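ORF14 (Streptomyces clavuligerus, PDB 2WPX) binds acetyl coenzyme A as a tandem GNAT protein of the clavulanic acid biosynthesis pathway and probably acts as an acyltransferase. Local coordinates at residues D26-A31 with Q89-P94; G22-L27 with V71-L76; A235-A240 with A249-V254. One frame throughout, in Å; residues are numbered along the deposited sequence.

Contact 1 of 3, residues D26-A31 with Q89-P94; sequences DLMALA and QLLVHP. With ACO (acetyl coenzyme *a), chain C.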
loop_
_atom_site.group_PDB
_atom_site.type_symbol
_atom_site.label_atom_id
_atom_site.label_comp_id
_atom_site.label_asym_id
_atom_site.label_seq_id
_atom_site.Cartn_x
_atom_site.Cartn_y
_atom_site.Cartn_z
ATOM N N ASP A 26 -8.610 13.889 -11.973
ATOM C CA ASP A 26 -8.864 13.475 -13.338
ATOM C C ASP A 26 -7.711 12.793 -14.062
ATOM O O ASP A 26 -7.894 11.832 -14.783
ATOM C CB ASP A 26 -9.310 14.677 -14.141
ATOM C CG ASP A 26 -10.642 15.181 -13.687
ATOM O OD1 ASP A 26 -11.016 16.337 -14.009
ATOM O OD2 ASP A 26 -11.319 14.403 -12.971
ATOM N N LEU A 27 -6.519 13.336 -13.944
ATOM C CA LEU A 27 -5.375 12.663 -14.506
ATOM C C LEU A 27 -5.320 11.226 -13.995
ATOM O O LEU A 27 -5.014 10.297 -14.754
ATOM C CB LEU A 27 -4.124 13.384 -14.057
ATOM C CG LEU A 27 -2.773 12.733 -14.369
ATOM C CD1 LEU A 27 -2.568 12.884 -15.857
ATOM C CD2 LEU A 27 -1.634 13.384 -13.574
ATOM N N MET A 28 -5.567 11.031 -12.701
ATOM C CA MET A 28 -5.455 9.699 -12.138
ATOM C C MET A 28 -6.564 8.780 -12.662
ATOM O O MET A 28 -6.281 7.656 -13.106
ATOM C CB MET A 28 -5.390 9.704 -10.594
ATOM C CG MET A 28 -4.032 10.125 -10.059
ATOM S SD MET A 28 -3.994 10.092 -8.260
ATOM C CE MET A 28 -5.225 11.335 -7.871
ATOM N N ALA A 29 -7.809 9.237 -12.576
ATOM C CA ALA A 29 -8.955 8.471 -13.093
ATOM C C ALA A 29 -8.727 8.029 -14.543
ATOM O O ALA A 29 -9.026 6.880 -14.921
ATOM C CB ALA A 29 -10.226 9.323 -13.004
ATOM N N LEU A 30 -8.203 8.931 -15.369
ATOM C CA LEU A 30 -7.918 8.585 -16.764
ATOM C C LEU A 30 -6.746 7.628 -16.923
ATOM O O LEU A 30 -6.855 6.684 -17.699
ATOM C CB LEU A 30 -7.774 9.839 -17.614
ATOM C CG LEU A 30 -7.682 9.879 -19.139
ATOM C CD1 LEU A 30 -6.316 9.406 -19.597
ATOM C CD2 LEU A 30 -8.797 9.121 -19.894
ATOM N N ALA A 31 -5.641 7.828 -16.212
ATOM C CA ALA A 31 -4.488 6.890 -16.356
ATOM C C ALA A 31 -4.839 5.502 -15.832
ATOM O O ALA A 31 -4.295 4.517 -16.322
ATOM C CB ALA A 31 -3.175 7.388 -15.656
ATOM N N GLN A 89 4.456 8.754 -6.289
ATOM C CA GLN A 89 3.755 8.901 -7.535
ATOM C C GLN A 89 4.608 9.585 -8.573
ATOM O O GLN A 89 5.153 10.666 -8.321
ATOM C CB GLN A 89 2.394 9.635 -7.380
ATOM C CG GLN A 89 1.637 9.802 -8.699
ATOM C CD GLN A 89 0.331 10.606 -8.550
ATOM O OE1 GLN A 89 -0.784 10.057 -8.643
ATOM N NE2 GLN A 89 0.459 11.892 -8.300
ATOM N N LEU A 90 4.716 8.963 -9.743
ATOM C CA LEU A 90 5.275 9.631 -10.910
ATOM C C LEU A 90 4.417 9.216 -12.118
ATOM O O LEU A 90 4.557 8.119 -12.638
ATOM C CB LEU A 90 6.767 9.242 -11.107
ATOM C CG LEU A 90 7.568 10.123 -12.076
ATOM C CD1 LEU A 90 9.051 10.056 -11.800
ATOM C CD2 LEU A 90 7.254 9.789 -13.599
ATOM N N LEU A 91 3.557 10.107 -12.588
ATOM C CA LEU A 91 2.506 9.749 -13.533
ATOM C C LEU A 91 2.416 10.767 -14.709
ATOM O O LEU A 91 2.467 11.993 -14.514
ATOM C CB LEU A 91 1.174 9.680 -12.766
ATOM C CG LEU A 91 -0.135 9.195 -13.412
ATOM C CD1 LEU A 91 -1.250 9.093 -12.428
ATOM C CD2 LEU A 91 -0.560 10.210 -14.414
ATOM N N VAL A 92 2.324 10.260 -15.930
ATOM C CA VAL A 92 2.280 11.120 -17.105
ATOM C C VAL A 92 0.961 10.786 -17.810
ATOM O O VAL A 92 0.576 9.609 -17.894
ATOM C CB VAL A 92 3.542 10.887 -17.980
ATOM C CG1 VAL A 92 3.449 11.550 -19.342
ATOM C CG2 VAL A 92 4.787 11.411 -17.284
ATOM N N HIS A 93 0.223 11.821 -18.186
ATOM C CA HIS A 93 -1.050 11.680 -18.896
ATOM C C HIS A 93 -0.856 10.731 -20.094
ATOM O O HIS A 93 0.032 10.944 -20.947
ATOM C CB HIS A 93 -1.552 13.088 -19.324
ATOM C CG HIS A 93 -2.852 13.103 -20.102
ATOM N ND1 HIS A 93 -3.907 13.945 -19.770
ATOM C CD2 HIS A 93 -3.231 12.465 -21.242
ATOM C CE1 HIS A 93 -4.900 13.773 -20.630
ATOM N NE2 HIS A 93 -4.509 12.888 -21.539
ATOM N N PRO A 94 -1.693 9.685 -20.172
ATOM C CA PRO A 94 -1.639 8.594 -21.144
ATOM C C PRO A 94 -1.595 9.095 -22.553
ATOM O O PRO A 94 -1.134 8.348 -23.430
ATOM C CB PRO A 94 -2.969 7.834 -20.960
ATOM C CG PRO A 94 -3.768 8.633 -20.012
ATOM C CD PRO A 94 -2.807 9.512 -19.233
HETATM N N1A ACO C . 8.255 1.252 -23.328
HETATM C C2A ACO C . 9.569 1.197 -23.489
HETATM N N3A ACO C . 10.420 2.159 -23.086
HETATM C C4A ACO C . 9.948 3.233 -22.453
HETATM C C5A ACO C . 8.580 3.313 -22.256
HETATM C C6A ACO C . 7.730 2.311 -22.702
HETATM N N6A ACO C . 6.419 2.406 -22.497
HETATM N N7A ACO C . 8.329 4.461 -21.633
HETATM C C8A ACO C . 9.495 5.055 -21.394
HETATM N N9A ACO C . 10.467 4.326 -21.893
HETATM C C1B ACO C . 11.869 4.783 -21.779
HETATM C C2B ACO C . 12.546 5.227 -23.077
HETATM O O2B ACO C . 13.952 5.181 -22.867
HETATM C C3B ACO C . 12.131 6.656 -23.132
HETATM O O3B ACO C . 13.088 7.478 -23.770
HETATM P P3B ACO C . 12.862 7.799 -25.320
HETATM O O7A ACO C . 13.885 8.842 -26.052
HETATM O O8A ACO C . 12.148 6.671 -26.105
HETATM O O9A ACO C . 13.987 6.819 -25.509
HETATM C C4B ACO C . 12.263 7.123 -21.673
HETATM O O4B ACO C . 11.948 5.963 -20.862
HETATM C C5B ACO C . 11.135 8.103 -22.068
HETATM O O5B ACO C . 10.600 8.626 -21.016
HETATM P P1A ACO C . 9.668 9.816 -21.142
HETATM O O1A ACO C . 10.278 10.918 -20.154
HETATM O O2A ACO C . 9.277 10.310 -22.531
HETATM O O3A ACO C . 8.391 9.036 -20.692
HETATM P P2A ACO C . 6.937 9.277 -20.162
HETATM O O4A ACO C . 6.074 8.543 -21.249
HETATM O O5A ACO C . 6.496 10.689 -20.041
HETATM O O6A ACO C . 6.975 8.260 -18.860
HETATM C CBP ACO C . 6.043 6.462 -17.511
HETATM C CCP ACO C . 6.022 7.972 -17.825
HETATM C CDP ACO C . 7.196 6.319 -18.489
HETATM C CEP ACO C . 6.408 6.809 -16.114
HETATM C CAP ACO C . 4.568 6.415 -17.988
HETATM O OAP ACO C . 4.396 5.176 -18.598
HETATM C C9P ACO C . 3.591 6.430 -16.791
HETATM O O9P ACO C . 3.183 7.488 -16.330
HETATM N N8P ACO C . 3.072 5.250 -16.449
HETATM C C7P ACO C . 2.142 5.089 -15.315
HETATM C C6P ACO C . 2.926 5.540 -14.090
HETATM C C5P ACO C . 4.128 4.678 -13.738
HETATM O O5P ACO C . 4.137 3.466 -13.884
HETATM N N4P ACO C . 5.128 5.335 -13.236
HETATM C C3P ACO C . 6.257 4.626 -12.671
HETATM C C2P ACO C . 7.550 4.973 -13.374
HETATM S S1P ACO C . 8.736 3.963 -12.456
HETATM C C ACO C . 9.537 5.207 -11.601
HETATM O O ACO C . 8.988 6.306 -11.508
HETATM C CH3 ACO C . 10.923 4.876 -11.046
#
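Leu27 and Leu91 meet tip to tip where helix 18-33 packs against strand 84-92, and theirs is the dense part of the contact. Leu91 CD2 lies 3.4 Å from Leu27 CG and nearly as close to Leu27 CD2, so one methyl rests in the fork of the other leucine. Leu27 CG stands anti to the backbone N (chi1 172°), and the methyls beyond it come nearest the strand. One of them, CD1, lies 3.6 Å from both CA and CB of His93, just past the strand end. Leu91 CD1 turns the other way, 3.8 Å from Met28 CG, with the two side chains crossing at about a right angle, while Ala31 CB approaches Leu91 CD2 at 4.0 Å. The margin is looser and partly open to solvent: there Pro94 faces the last helical turn, its CG 4.1 Å from Ala31 CA. Hydrogen bonds to the cofactor lie at the strand edge opposite strand 69-79. Leu90 O accepts a hydrogen bond from N4P of acetyl coenzyme A at 2.9 Å, and Val92 N donates to its O9P at 2.9 Å, the strand-like pairing of pantetheine with a GNAT fold. The side chains of Leu90 and Val92 pack on helix 101-115, while strand 69-79 pairs with Gln89, Leu91 and His93, leaving strand 84-92 between two helices.

Contact 2 of 3, residues G22-L27 with V71-L76; sequences GQWLDL and VGALRL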
loop_
_atom_site.group_PDB
_atom_site.type_symbol
_atom_site.label_atom_id
_atom_site.label_comp_id
_atom_site.label_asym_id
_atom_site.label_seq_id
_atom_site.Cartn_x
_atom_site.Cartn_y
_atom_site.Cartn_z
ATOM N N GLY A 22 -8.628 19.025 -8.709
ATOM C CA GLY A 22 -9.574 18.444 -9.662
ATOM C C GLY A 22 -8.932 17.824 -10.898
ATOM O O GLY A 22 -9.245 16.686 -11.275
ATOM N N GLN A 23 -8.037 18.582 -11.529
ATOM C CA GLN A 23 -7.196 18.060 -12.617
ATOM C C GLN A 23 -6.338 16.877 -12.258
ATOM O O GLN A 23 -6.192 15.975 -13.038
ATOM C CB GLN A 23 -6.328 19.176 -13.260
ATOM C CG GLN A 23 -7.163 19.837 -14.391
ATOM C CD GLN A 23 -6.510 21.057 -14.996
ATOM O OE1 GLN A 23 -5.409 20.967 -15.537
ATOM N NE2 GLN A 23 -7.199 22.195 -14.935
ATOM N N TRP A 24 -5.724 16.907 -11.107
ATOM C CA TRP A 24 -4.924 15.774 -10.650
ATOM C C TRP A 24 -5.796 14.506 -10.464
ATOM O O TRP A 24 -5.428 13.371 -10.885
ATOM C CB TRP A 24 -4.264 16.187 -9.344
ATOM C CG TRP A 24 -3.526 15.177 -8.702
ATOM C CD1 TRP A 24 -2.409 14.591 -9.157
ATOM C CD2 TRP A 24 -3.783 14.631 -7.399
ATOM N NE1 TRP A 24 -1.957 13.667 -8.235
ATOM C CE2 TRP A 24 -2.769 13.705 -7.131
ATOM C CE3 TRP A 24 -4.787 14.815 -6.456
ATOM C CZ2 TRP A 24 -2.724 12.954 -5.937
ATOM C CZ3 TRP A 24 -4.723 14.101 -5.261
ATOM C CH2 TRP A 24 -3.716 13.151 -5.033
ATOM N N LEU A 25 -6.963 14.701 -9.854
ATOM C CA LEU A 25 -7.927 13.617 -9.633
ATOM C C LEU A 25 -8.282 13.020 -11.006
ATOM O O LEU A 25 -8.206 11.774 -11.186
ATOM C CB LEU A 25 -9.175 14.136 -8.886
ATOM C CG LEU A 25 -9.003 14.573 -7.426
ATOM C CD1 LEU A 25 -10.321 15.005 -6.816
ATOM C CD2 LEU A 25 -8.441 13.385 -6.641
ATOM N N ASP A 26 -8.610 13.889 -11.973
ATOM C CA ASP A 26 -8.864 13.475 -13.338
ATOM C C ASP A 26 -7.711 12.793 -14.062
ATOM O O ASP A 26 -7.894 11.832 -14.783
ATOM C CB ASP A 26 -9.310 14.677 -14.141
ATOM C CG ASP A 26 -10.642 15.181 -13.687
ATOM O OD1 ASP A 26 -11.016 16.337 -14.009
ATOM O OD2 ASP A 26 -11.319 14.403 -12.971
ATOM N N LEU A 27 -6.519 13.336 -13.944
ATOM C CA LEU A 27 -5.375 12.663 -14.506
ATOM C C LEU A 27 -5.320 11.226 -13.995
ATOM O O LEU A 27 -5.014 10.297 -14.754
ATOM C CB LEU A 27 -4.124 13.384 -14.057
ATOM C CG LEU A 27 -2.773 12.733 -14.369
ATOM C CD1 LEU A 27 -2.568 12.884 -15.857
ATOM C CD2 LEU A 27 -1.634 13.384 -13.574
ATOM N N VAL A 71 -0.430 17.713 -16.933
ATOM C CA VAL A 71 -0.174 16.587 -17.766
ATOM C C VAL A 71 0.671 15.570 -17.040
ATOM O O VAL A 71 1.074 14.551 -17.633
ATOM C CB VAL A 71 0.480 17.018 -19.111
ATOM C CG1 VAL A 71 -0.559 17.757 -19.959
ATOM C CG2 VAL A 71 1.696 17.879 -18.866
ATOM N N GLY A 72 0.934 15.802 -15.754
ATOM C CA GLY A 72 1.654 14.795 -14.956
ATOM C C GLY A 72 1.780 15.230 -13.516
ATOM O O GLY A 72 1.412 16.343 -13.155
ATOM N N ALA A 73 2.301 14.347 -12.683
ATOM C CA ALA A 73 2.301 14.593 -11.253
ATOM C C ALA A 73 3.492 13.870 -10.682
ATOM O O ALA A 73 3.834 12.803 -11.136
ATOM C CB ALA A 73 1.027 14.060 -10.648
ATOM N N LEU A 74 4.138 14.481 -9.710
ATOM C CA LEU A 74 5.209 13.821 -8.978
ATOM C C LEU A 74 4.961 13.924 -7.484
ATOM O O LEU A 74 4.763 14.999 -7.008
ATOM C CB LEU A 74 6.527 14.543 -9.266
ATOM C CG LEU A 74 7.739 14.203 -8.396
ATOM C CD1 LEU A 74 8.282 12.829 -8.750
ATOM C CD2 LEU A 74 8.822 15.302 -8.554
ATOM N N ARG A 75 5.015 12.838 -6.739
ATOM C CA ARG A 75 4.807 12.938 -5.294
ATOM C C ARG A 75 5.964 12.253 -4.595
ATOM O O ARG A 75 6.256 11.093 -4.877
ATOM C CB ARG A 75 3.485 12.262 -4.887
ATOM C CG ARG A 75 2.213 12.797 -5.633
ATOM C CD ARG A 75 0.882 12.494 -4.813
ATOM N NE ARG A 75 0.891 13.050 -3.440
ATOM C CZ ARG A 75 0.038 12.667 -2.498
ATOM N NH1 ARG A 75 -0.892 11.765 -2.795
ATOM N NH2 ARG A 75 0.104 13.174 -1.275
ATOM N N LEU A 76 6.627 12.970 -3.690
ATOM C CA LEU A 76 7.657 12.381 -2.864
ATOM C C LEU A 76 7.206 12.222 -1.454
ATOM O O LEU A 76 6.513 13.082 -0.923
ATOM C CB LEU A 76 8.892 13.263 -2.819
ATOM C CG LEU A 76 9.721 13.269 -4.090
ATOM C CD1 LEU A 76 11.095 13.760 -3.722
ATOM C CD2 LEU A 76 9.758 11.902 -4.797
#
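Trp24 CD1 and Ala73 CB, 3.8 Å apart, form the middle of a buried contact in which the axes of 22-27 and 71-76 lie 98° apart. The alanine methyl sits at the indole edge, near the ring plane, with NE1 almost as close as CD1. Trp24 CG is anti to the backbone N (chi1 175°); the benzo end of the indole meets Arg75. CZ2 lies 3.8 Å from Arg75 CD and equally near NH1, with the indole and guanidinium planes 86° apart, so the two flat groups are crossed and not stacked. On the other flank Leu27 CD2 settles over the backbone of Gly72, 3.8 Å from its CA, and reaches Ala73 CB at 4.0 Å. Gly72, lacking a side chain, presents its main chain; it and Val71 form a classic beta bulge, both facing Val64 of the adjoining strand.

In the next shell, Met46 and Val63 pack on Trp24. Asp61 OD2 forms a salt bridge with Arg75 NH2, and Ser49 OG is hydrogen-bonded to Arg75 NH1, fixing the guanidinium beside the indole. Gln23 OE1 accepts a hydrogen bond from Val70 N, tying the helix to the strand just before the bulge. The chemistry is therefore mainly apolar across the interface, and the buried arginine charge is probably balanced largely by Asp61, with the indole as a neighbour of its CD and NH1.

Contact 3 of 3, residues A235-A240 with A249-V254; sequences AYHTGA and AGYTSV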
loop_
_atom_site.group_PDB
_atom_site.type_symbol
_atom_site.label_atom_id
_atom_site.label_comp_id
_atom_site.label_asym_id
_atom_site.label_seq_id
_atom_site.Cartn_x
_atom_site.Cartn_y
_atom_site.Cartn_z
ATOM N N ALA A 235 -11.534 0.336 8.658
ATOM C CA ALA A 235 -10.761 -0.904 8.782
ATOM C C ALA A 235 -11.471 -1.974 9.606
ATOM O O ALA A 235 -12.397 -1.669 10.362
ATOM C CB ALA A 235 -9.351 -0.613 9.327
ATOM N N TYR A 236 -11.069 -3.230 9.413
ATOM C CA TYR A 236 -11.729 -4.343 10.099
ATOM C C TYR A 236 -10.655 -5.281 10.659
ATOM O O TYR A 236 -9.744 -5.711 9.912
ATOM C CB TYR A 236 -12.667 -5.109 9.154
ATOM C CG TYR A 236 -13.856 -4.333 8.681
ATOM C CD1 TYR A 236 -13.762 -3.448 7.572
ATOM C CD2 TYR A 236 -15.087 -4.462 9.313
ATOM C CE1 TYR A 236 -14.854 -2.739 7.128
ATOM C CE2 TYR A 236 -16.188 -3.739 8.858
ATOM C CZ TYR A 236 -16.046 -2.889 7.787
ATOM O OH TYR A 236 -17.103 -2.201 7.338
ATOM N N HIS A 237 -10.729 -5.569 11.964
ATOM C CA HIS A 237 -9.688 -6.361 12.638
ATOM C C HIS A 237 -10.246 -7.597 13.343
ATOM O O HIS A 237 -11.301 -7.542 13.945
ATOM C CB HIS A 237 -8.947 -5.528 13.669
ATOM C CG HIS A 237 -8.327 -4.298 13.102
ATOM N ND1 HIS A 237 -9.030 -3.120 12.941
ATOM C CD2 HIS A 237 -7.075 -4.057 12.632
ATOM C CE1 HIS A 237 -8.231 -2.204 12.420
ATOM N NE2 HIS A 237 -7.035 -2.742 12.240
ATOM N N THR A 238 -9.541 -8.710 13.199
ATOM C CA THR A 238 -9.754 -9.901 13.998
ATOM C C THR A 238 -8.423 -10.271 14.651
ATOM O O THR A 238 -7.369 -10.205 14.029
ATOM C CB THR A 238 -10.214 -11.062 13.140
ATOM O OG1 THR A 238 -11.451 -10.699 12.505
ATOM C CG2 THR A 238 -10.399 -12.349 14.020
ATOM N N GLY A 239 -8.478 -10.595 15.927
ATOM C CA GLY A 239 -7.297 -10.980 16.684
ATOM C C GLY A 239 -7.495 -12.308 17.397
ATOM O O GLY A 239 -8.613 -12.730 17.681
ATOM N N ALA A 240 -6.398 -13.017 17.633
ATOM C CA ALA A 240 -6.528 -14.261 18.353
ATOM C C ALA A 240 -5.818 -14.096 19.671
ATOM O O ALA A 240 -4.654 -13.692 19.695
ATOM C CB ALA A 240 -5.932 -15.396 17.579
ATOM N N ALA A 249 -1.910 -13.652 20.099
ATOM C CA ALA A 249 -1.232 -14.701 19.384
ATOM C C ALA A 249 -1.232 -14.396 17.879
ATOM O O ALA A 249 -0.416 -14.930 17.101
ATOM C CB ALA A 249 -1.927 -16.041 19.699
ATOM N N GLY A 250 -2.138 -13.521 17.458
ATOM C CA GLY A 250 -2.261 -13.205 16.055
ATOM C C GLY A 250 -3.280 -12.132 15.754
ATOM O O GLY A 250 -4.214 -11.870 16.552
ATOM N N TYR A 251 -3.114 -11.518 14.582
ATOM C CA TYR A 251 -4.140 -10.663 14.095
ATOM C C TYR A 251 -3.998 -10.295 12.630
ATOM O O TYR A 251 -3.012 -10.616 11.981
ATOM C CB TYR A 251 -4.223 -9.442 14.983
ATOM C CG TYR A 251 -3.593 -8.250 14.406
ATOM C CD1 TYR A 251 -2.273 -8.251 14.053
ATOM C CD2 TYR A 251 -4.323 -7.102 14.227
ATOM C CE1 TYR A 251 -1.701 -7.125 13.497
ATOM C CE2 TYR A 251 -3.763 -5.984 13.707
ATOM C CZ TYR A 251 -2.461 -6.007 13.326
ATOM O OH TYR A 251 -1.927 -4.864 12.799
ATOM N N THR A 252 -4.994 -9.607 12.123
ATOM C CA THR A 252 -5.105 -9.374 10.726
ATOM C C THR A 252 -6.060 -8.202 10.501
ATOM O O THR A 252 -6.815 -7.844 11.393
ATOM C CB THR A 252 -5.625 -10.654 10.017
ATOM O OG1 THR A 252 -5.570 -10.467 8.606
ATOM C CG2 THR A 252 -7.052 -10.952 10.399
ATOM N N SER A 253 -6.027 -7.597 9.322
ATOM C CA SER A 253 -6.897 -6.454 9.006
ATOM C C SER A 253 -7.255 -6.346 7.520
ATOM O O SER A 253 -6.459 -6.722 6.651
ATOM C CB SER A 253 -6.191 -5.153 9.383
ATOM O OG SER A 253 -4.930 -5.162 8.759
ATOM N N VAL A 254 -8.456 -5.812 7.275
ATOM C CA VAL A 254 -8.886 -5.280 5.998
ATOM C C VAL A 254 -9.127 -3.728 6.114
ATOM O O VAL A 254 -9.619 -3.188 7.147
ATOM C CB VAL A 254 -10.145 -6.013 5.445
ATOM C CG1 VAL A 254 -10.627 -5.391 4.153
ATOM C CG2 VAL A 254 -9.821 -7.493 5.158
#
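Ala249 and Gly250 both face Ala240, a classic beta bulge in the hairpin of strands 234-242 and 247-256. Ala249 N donates to Ala240 O at 2.8 Å, nearly along the C=O axis, whereas Gly250 N makes only a weak bond to the same oxygen. Gly250 O in turn accepts a hydrogen bond from Ala240 N at 2.7 Å, the donor standing 35° out of the carbonyl plane. Tyr251 follows as the non-hydrogen-bonded partner of Gly239, where the CA atoms come to 4.1 Å; with no side chain opposite, Tyr251 CB rests 3.8 Å from Gly239 CA. Its ring lies beside that of His237, pointing the same way, and the two meet at their edges, Tyr251 CE2 to His237 CD2 at 4.0 Å. Thr252 turns to the other face, and its two bonds with Thr238 are weak; its CG2 lies nearest Thr238 O, while the hydroxyls find partners beyond the hairpin, Thr252 with Thr269 and Thr238 with Asn288. Ser253 returns to the histidine face, its CB 3.5 Å from His237 CD2. Val254 closes the run with a regular pair, Val254 N to Tyr236 O at 2.9 Å and Tyr236 N to Val254 O.

The hairpin belongs to the second GNAT unit, away from the acetyl coenzyme A site. On the face of Tyr236, Thr238 and Val254 lies helix 280-295, and Trp185 stacks on His237. The chemistry implies a hairpin held chiefly by its main chain, with shorter bonds at Tyr236-Val254 and at the bulge, where one bond is weak, and weak ones at the threonine pair.

Overall arrangement
Contacts 1 and 2 are two halves of one helix-on-sheet interface: both use helix 18-33, share Leu27, and reach strands 84-92 and 69-79, which are neighbours joined by main-chain bonds such as Gln89 O to Arg75 N. Contact 2 is the buried half, with an arginine charge enclosed; contact 1 is only partly buried, and its strand also serves acetyl coenzyme A. Contact 3 belongs to the second GNAT unit, its centre about 34 Å from the centre of either of the others, on the opposite side of the chain's centre and away from the bound cofactor. It too is buried, but backbone hydrogen bonds join its strands, whereas side-chain packing joins helix to sheet in contacts 1 and 2.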